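Local coordinates for UTP-glucose-1-phosphate uridylyltransferase 2 (Trypanosoma brucei, PDB 3GUE), which probably catalyses the reaction of UTP with alpha-D-glucose 1-phosphate to give UDP-glucose and diphosphate, at residues A[71-83]-A[211-225]. Residues are numbered along the deposited sequence; the frame is centred on the assembly and turned at random.
With UPG (uridine-5'-diphosphate-glucose), chain C.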
loop_
_atom_site.group_PDB
_atom_site.type_symbol
_atom_site.label_atom_id
_atom_site.label_comp_id
_atom_site.label_asym_id
_atom_site.label_seq_id
_atom_site.Cartn_x
_atom_site.Cartn_y
_atom_site.Cartn_z
ATOM N N THR A 71 -12.111 22.984 13.454
ATOM C CA THR A 71 -12.825 21.751 13.893
ATOM C C THR A 71 -14.053 21.450 13.019
ATOM O O THR A 71 -14.404 20.298 12.834
ATOM C CB THR A 71 -13.207 21.789 15.396
ATOM O OG1 THR A 71 -12.082 22.240 16.152
ATOM C CG2 THR A 71 -13.598 20.394 15.913
ATOM N N ALA A 72 -14.672 22.489 12.458
ATOM C CA ALA A 72 -15.746 22.322 11.472
ATOM C C ALA A 72 -15.384 21.400 10.292
ATOM O O ALA A 72 -16.238 20.625 9.830
ATOM C CB ALA A 72 -16.237 23.680 10.982
ATOM N N LEU A 73 -14.130 21.469 9.832
ATOM C CA LEU A 73 -13.594 20.519 8.835
ATOM C C LEU A 73 -13.403 19.089 9.318
ATOM O O LEU A 73 -13.694 18.141 8.579
ATOM C CB LEU A 73 -12.285 21.036 8.201
ATOM C CG LEU A 73 -12.484 22.234 7.265
ATOM C CD1 LEU A 73 -11.155 22.889 6.968
ATOM C CD2 LEU A 73 -13.282 21.878 5.941
ATOM N N LEU A 74 -12.896 18.908 10.536
ATOM C CA LEU A 74 -12.768 17.563 11.104
ATOM C C LEU A 74 -14.136 16.883 11.202
ATOM O O LEU A 74 -14.287 15.675 10.945
ATOM C CB LEU A 74 -12.121 17.625 12.490
ATOM C CG LEU A 74 -11.978 16.286 13.206
ATOM C CD1 LEU A 74 -11.075 15.294 12.470
ATOM C CD2 LEU A 74 -11.521 16.499 14.645
ATOM N N ARG A 75 -15.144 17.680 11.551
ATOM C CA ARG A 75 -16.508 17.190 11.565
ATOM C C ARG A 75 -16.959 16.714 10.184
ATOM O O ARG A 75 -17.896 15.930 10.072
ATOM C CB ARG A 75 -17.446 18.274 12.121
ATOM C CG ARG A 75 -17.311 18.507 13.624
ATOM C CD ARG A 75 -18.553 19.202 14.159
ATOM N NE ARG A 75 -18.693 20.549 13.611
ATOM C CZ ARG A 75 -18.124 21.648 14.107
ATOM N NH1 ARG A 75 -17.371 21.602 15.205
ATOM N NH2 ARG A 75 -18.290 22.804 13.483
ATOM N N GLN A 76 -16.285 17.174 9.131
ATOM C CA GLN A 76 -16.585 16.711 7.754
ATOM C C GLN A 76 -15.727 15.518 7.270
ATOM O O GLN A 76 -15.899 15.031 6.134
ATOM C CB GLN A 76 -16.434 17.880 6.777
ATOM C CG GLN A 76 -17.586 18.878 6.883
ATOM C CD GLN A 76 -17.364 20.198 6.159
ATOM O OE1 GLN A 76 -18.063 21.180 6.425
ATOM N NE2 GLN A 76 -16.401 20.241 5.264
ATOM N N ALA A 77 -14.813 15.065 8.126
ATOM C CA ALA A 77 -13.791 14.105 7.733
ATOM C C ALA A 77 -14.156 12.633 8.068
ATOM O O ALA A 77 -14.915 12.361 8.986
ATOM C CB ALA A 77 -12.460 14.513 8.313
ATOM N N VAL A 78 -13.630 11.706 7.273
ATOM C CA VAL A 78 -13.962 10.279 7.335
ATOM C C VAL A 78 -12.637 9.555 7.067
ATOM O O VAL A 78 -11.811 10.022 6.301
ATOM C CB VAL A 78 -15.015 9.878 6.245
ATOM C CG1 VAL A 78 -15.094 8.380 6.048
ATOM C CG2 VAL A 78 -16.438 10.420 6.592
ATOM N N VAL A 79 -12.432 8.433 7.728
ATOM C CA VAL A 79 -11.188 7.673 7.563
ATOM C C VAL A 79 -11.485 6.378 6.840
ATOM O O VAL A 79 -12.478 5.708 7.122
ATOM C CB VAL A 79 -10.449 7.431 8.910
ATOM C CG1 VAL A 79 -9.164 6.579 8.699
ATOM C CG2 VAL A 79 -10.087 8.759 9.555
ATOM N N LEU A 80 -10.629 6.070 5.869
ATOM C CA LEU A 80 -10.636 4.772 5.200
ATOM C C LEU A 80 -9.239 4.183 5.270
ATOM O O LEU A 80 -8.243 4.854 4.938
ATOM C CB LEU A 80 -11.069 4.909 3.731
ATOM C CG LEU A 80 -11.170 3.702 2.774
ATOM C CD1 LEU A 80 -12.011 2.602 3.280
ATOM C CD2 LEU A 80 -11.710 4.161 1.427
ATOM N N LYS A 81 -9.164 2.935 5.719
ATOM C CA LYS A 81 -7.902 2.176 5.658
ATOM C C LYS A 81 -8.054 1.107 4.582
ATOM O O LYS A 81 -9.027 0.341 4.609
ATOM C CB LYS A 81 -7.623 1.546 7.039
ATOM C CG LYS A 81 -6.537 2.257 7.882
ATOM C CD LYS A 81 -5.135 1.937 7.331
ATOM C CE LYS A 81 -4.018 2.111 8.372
ATOM N NZ LYS A 81 -3.287 3.420 8.208
ATOM N N LEU A 82 -7.139 1.090 3.609
ATOM C CA LEU A 82 -7.124 0.073 2.555
ATOM C C LEU A 82 -6.786 -1.303 3.189
ATOM O O LEU A 82 -5.876 -1.416 4.013
ATOM C CB LEU A 82 -6.112 0.437 1.460
ATOM C CG LEU A 82 -6.261 1.815 0.782
ATOM C CD1 LEU A 82 -5.151 2.095 -0.257
ATOM C CD2 LEU A 82 -7.675 2.035 0.166
ATOM N N ASN A 83 -7.499 -2.343 2.774
ATOM C CA ASN A 83 -7.361 -3.673 3.396
ATOM C C ASN A 83 -7.693 -4.819 2.421
ATOM O O ASN A 83 -8.065 -5.913 2.842
ATOM C CB ASN A 83 -8.264 -3.718 4.645
ATOM C CG ASN A 83 -7.977 -4.912 5.547
ATOM O OD1 ASN A 83 -6.821 -5.208 5.878
ATOM N ND2 ASN A 83 -9.019 -5.627 5.900
ATOM N N GLY A 211 -23.226 15.007 5.376
ATOM C CA GLY A 211 -22.513 16.275 5.453
ATOM C C GLY A 211 -21.004 16.104 5.409
ATOM O O GLY A 211 -20.269 17.091 5.493
ATOM N N TYR A 212 -20.544 14.856 5.291
ATOM C CA TYR A 212 -19.107 14.595 5.133
ATOM C C TYR A 212 -18.627 15.043 3.738
ATOM O O TYR A 212 -19.344 14.856 2.753
ATOM C CB TYR A 212 -18.765 13.127 5.447
ATOM C CG TYR A 212 -19.147 12.722 6.855
ATOM C CD1 TYR A 212 -18.435 13.216 7.957
ATOM C CD2 TYR A 212 -20.272 11.898 7.104
ATOM C CE1 TYR A 212 -18.786 12.872 9.256
ATOM C CE2 TYR A 212 -20.636 11.550 8.418
ATOM C CZ TYR A 212 -19.882 12.034 9.484
ATOM O OH TYR A 212 -20.193 11.709 10.789
ATOM N N ARG A 213 -17.437 15.657 3.676
ATOM C CA ARG A 213 -16.886 16.214 2.446
ATOM C C ARG A 213 -15.439 15.785 2.199
ATOM O O ARG A 213 -14.912 16.027 1.123
ATOM C CB ARG A 213 -16.912 17.758 2.483
ATOM C CG ARG A 213 -18.275 18.410 2.397
ATOM C CD ARG A 213 -18.942 18.149 1.022
ATOM N NE ARG A 213 -20.288 18.740 0.985
ATOM C CZ ARG A 213 -21.401 18.098 1.327
ATOM N NH1 ARG A 213 -21.345 16.849 1.737
ATOM N NH2 ARG A 213 -22.574 18.700 1.259
ATOM N N TYR A 214 -14.784 15.207 3.204
ATOM C CA TYR A 214 -13.368 14.848 3.100
ATOM C C TYR A 214 -13.084 13.443 3.599
ATOM O O TYR A 214 -13.669 12.982 4.603
ATOM C CB TYR A 214 -12.509 15.861 3.866
ATOM C CG TYR A 214 -12.489 17.222 3.225
ATOM C CD1 TYR A 214 -11.698 17.470 2.117
ATOM C CD2 TYR A 214 -13.298 18.263 3.705
ATOM C CE1 TYR A 214 -11.668 18.759 1.502
ATOM C CE2 TYR A 214 -13.282 19.525 3.099
ATOM C CZ TYR A 214 -12.454 19.769 2.008
ATOM O OH TYR A 214 -12.450 21.024 1.391
ATOM N N MET A 215 -12.174 12.773 2.902
ATOM C CA MET A 215 -11.781 11.439 3.261
ATOM C C MET A 215 -10.269 11.317 3.301
ATOM O O MET A 215 -9.596 11.636 2.338
ATOM C CB MET A 215 -12.348 10.410 2.280
ATOM C CG MET A 215 -11.834 9.007 2.525
ATOM S SD MET A 215 -12.711 7.804 1.511
ATOM C CE MET A 215 -14.360 7.911 2.200
ATOM N N PHE A 216 -9.770 10.831 4.432
ATOM C CA PHE A 216 -8.378 10.447 4.567
ATOM C C PHE A 216 -8.192 8.932 4.362
ATOM O O PHE A 216 -8.770 8.100 5.096
ATOM C CB PHE A 216 -7.808 10.940 5.912
ATOM C CG PHE A 216 -6.365 10.532 6.139
ATOM C CD1 PHE A 216 -5.353 11.062 5.349
ATOM C CD2 PHE A 216 -6.035 9.631 7.145
ATOM C CE1 PHE A 216 -4.039 10.686 5.516
ATOM C CE2 PHE A 216 -4.682 9.236 7.345
ATOM C CZ PHE A 216 -3.698 9.771 6.528
ATOM N N ILE A 217 -7.379 8.596 3.360
ATOM C CA ILE A 217 -7.091 7.213 2.967
ATOM C C ILE A 217 -5.606 6.927 3.128
ATOM O O ILE A 217 -4.764 7.749 2.761
ATOM C CB ILE A 217 -7.449 6.945 1.476
ATOM C CG1 ILE A 217 -8.709 7.703 1.044
ATOM C CG2 ILE A 217 -7.557 5.408 1.175
ATOM C CD1 ILE A 217 -8.890 7.694 -0.472
ATOM N N SER A 218 -5.299 5.754 3.675
ATOM C CA SER A 218 -3.933 5.244 3.822
ATOM C C SER A 218 -3.876 3.709 3.752
ATOM O O SER A 218 -4.895 3.025 3.923
ATOM C CB SER A 218 -3.340 5.716 5.161
ATOM O OG SER A 218 -4.060 5.165 6.256
ATOM N N ASN A 219 -2.675 3.197 3.491
ATOM C CA ASN A 219 -2.377 1.797 3.410
ATOM C C ASN A 219 -2.631 1.075 4.718
ATOM O O ASN A 219 -2.276 1.573 5.786
ATOM C CB ASN A 219 -0.906 1.613 2.981
ATOM C CG ASN A 219 -0.674 1.892 1.498
ATOM O OD1 ASN A 219 -1.619 2.018 0.707
ATOM N ND2 ASN A 219 0.599 1.955 1.110
ATOM N N GLY A 220 -3.261 -0.097 4.660
ATOM C CA GLY A 220 -3.389 -0.914 5.889
ATOM C C GLY A 220 -2.093 -1.295 6.603
ATOM O O GLY A 220 -2.094 -1.547 7.808
ATOM N N ASP A 221 -1.000 -1.370 5.850
ATOM C CA ASP A 221 0.350 -1.695 6.373
ATOM C C ASP A 221 1.113 -0.494 6.982
ATOM O O ASP A 221 2.121 -0.675 7.668
ATOM C CB ASP A 221 1.212 -2.346 5.285
ATOM C CG ASP A 221 1.453 -1.418 4.086
ATOM O OD1 ASP A 221 2.491 -0.731 4.056
ATOM O OD2 ASP A 221 0.595 -1.350 3.196
ATOM N N ASN A 222 0.589 0.715 6.794
ATOM C CA ASN A 222 1.263 1.939 7.245
ATOM C C ASN A 222 0.663 2.456 8.529
ATOM O O ASN A 222 -0.342 3.156 8.518
ATOM C CB ASN A 222 1.209 3.044 6.170
ATOM C CG ASN A 222 1.901 4.335 6.625
ATOM O OD1 ASN A 222 2.676 4.333 7.587
ATOM N ND2 ASN A 222 1.638 5.435 5.927
ATOM N N LEU A 223 1.302 2.123 9.643
ATOM C CA LEU A 223 0.772 2.442 10.959
ATOM C C LEU A 223 1.299 3.814 11.400
ATOM O O LEU A 223 1.126 4.229 12.544
ATOM C CB LEU A 223 1.127 1.308 11.938
ATOM C CG LEU A 223 0.485 -0.066 11.622
ATOM C CD1 LEU A 223 1.033 -1.141 12.518
ATOM C CD2 LEU A 223 -1.030 0.017 11.772
ATOM N N GLY A 224 1.927 4.529 10.472
ATOM C CA GLY A 224 2.365 5.911 10.750
ATOM C C GLY A 224 1.356 6.976 10.325
ATOM O O GLY A 224 1.443 8.137 10.756
ATOM N N ALA A 225 0.431 6.582 9.446
ATOM C CA ALA A 225 -0.563 7.480 8.847
ATOM C C ALA A 225 -1.355 8.211 9.936
ATOM O O ALA A 225 -1.719 7.620 10.952
ATOM C CB ALA A 225 -1.496 6.700 7.895
HETATM N N1 UPG C . -5.007 -2.954 -1.590
HETATM C C2 UPG C . -6.412 -2.939 -1.703
HETATM N N3 UPG C . -6.957 -3.385 -2.894
HETATM C C4 UPG C . -6.200 -3.829 -3.951
HETATM C C5 UPG C . -4.802 -3.828 -3.856
HETATM C C6 UPG C . -4.194 -3.390 -2.684
HETATM O O2 UPG C . -7.188 -2.584 -0.803
HETATM O O4 UPG C . -6.799 -4.219 -4.962
HETATM C C1C UPG C . -4.363 -2.478 -0.324
HETATM C C2C UPG C . -3.269 -3.312 0.349
HETATM O O2C UPG C . -3.841 -4.357 1.148
HETATM C C3C UPG C . -2.628 -2.242 1.230
HETATM C C4C UPG C . -2.666 -1.015 0.333
HETATM O O4C UPG C . -3.704 -1.244 -0.659
HETATM O O3C UPG C . -3.475 -1.998 2.352
HETATM C C5C UPG C . -1.318 -0.818 -0.434
HETATM O O5C UPG C . -1.054 -1.814 -1.386
HETATM P PA UPG C . 0.433 -2.409 -1.577
HETATM O O1A UPG C . 0.905 -2.709 -0.196
HETATM O O2A UPG C . 0.474 -3.460 -2.600
HETATM O O3A UPG C . 1.257 -1.081 -2.096
HETATM P PB UPG C . 1.475 -0.592 -3.632
HETATM O O1B UPG C . 0.155 -0.519 -4.281
HETATM O O2B UPG C . 2.585 -1.352 -4.288
HETATM O O3B UPG C . 2.101 0.856 -3.334
HETATM C "C1'" UPG C . 1.257 1.874 -2.680
HETATM C "C2'" UPG C . 1.139 3.079 -3.602
HETATM C "C3'" UPG C . 2.550 3.576 -3.894
HETATM C "C4'" UPG C . 3.216 3.987 -2.571
HETATM C "C5'" UPG C . 3.228 2.793 -1.582
HETATM C "C6'" UPG C . 3.584 3.259 -0.194
HETATM O "O2'" UPG C . 0.490 2.730 -4.839
HETATM O "O3'" UPG C . 2.484 4.636 -4.832
HETATM O "O4'" UPG C . 4.542 4.439 -2.798
HETATM O "O5'" UPG C . 1.920 2.175 -1.436
HETATM O "O6'" UPG C . 3.958 2.130 0.599
HETATM O O HOH W 1 -6.612 5.940 6.731
HETATM O O HOH W 2 -1.957 4.955 10.746
#
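Lys81 reaches across to Ser218 and the turn beyond it, its ammonium NZ donating to Ser218 OG at 2.7 Å and to the carbonyl O of Asn222 at 3.0 Å. The lysine chain bends at chi2 (-75°) and again at chi4, which lays CD and CE along Asn219 O and CD against Gly220 CA. NZ also donates to a water, so three oxygens receive the buried ammonium; a second water joins Ser218 OG to Leu80 O. Leading up to this grip from the N-terminal side, strands 77-83 and 214-219 pair in parallel. At the other end Gln76 O takes two donors, Arg213 N at 3.0 Å on a lone pair and Tyr214 N from above the carbonyl plane. The Gln76 amide lies alongside the Tyr214 ring, almost coplanar with it. Val78 CG2 sits over the Tyr212 ring in a CH-pi contact, 4.0 Å from its centroid; Met215 SD rests on Leu80 CD2, and Leu82 CD2 meets Ile217 CG2 at 3.5 Å. This pairing lies within the central sheet of the GT-A-type nucleotidyltransferase domain. Its C-terminal ends open onto UDP-glucose, where Gly220 N donates a hydrogen bond to ribose O3C and Asn219 ND2 donates to glucose O5' at 2.9 Å. The lysine thus ties the Asn219-Asn222 turn to strand 77-83, an example of a buried ammonium, satisfied by hydroxyl, carbonyl and water, that is consistent with setting ligand-binding groups in place.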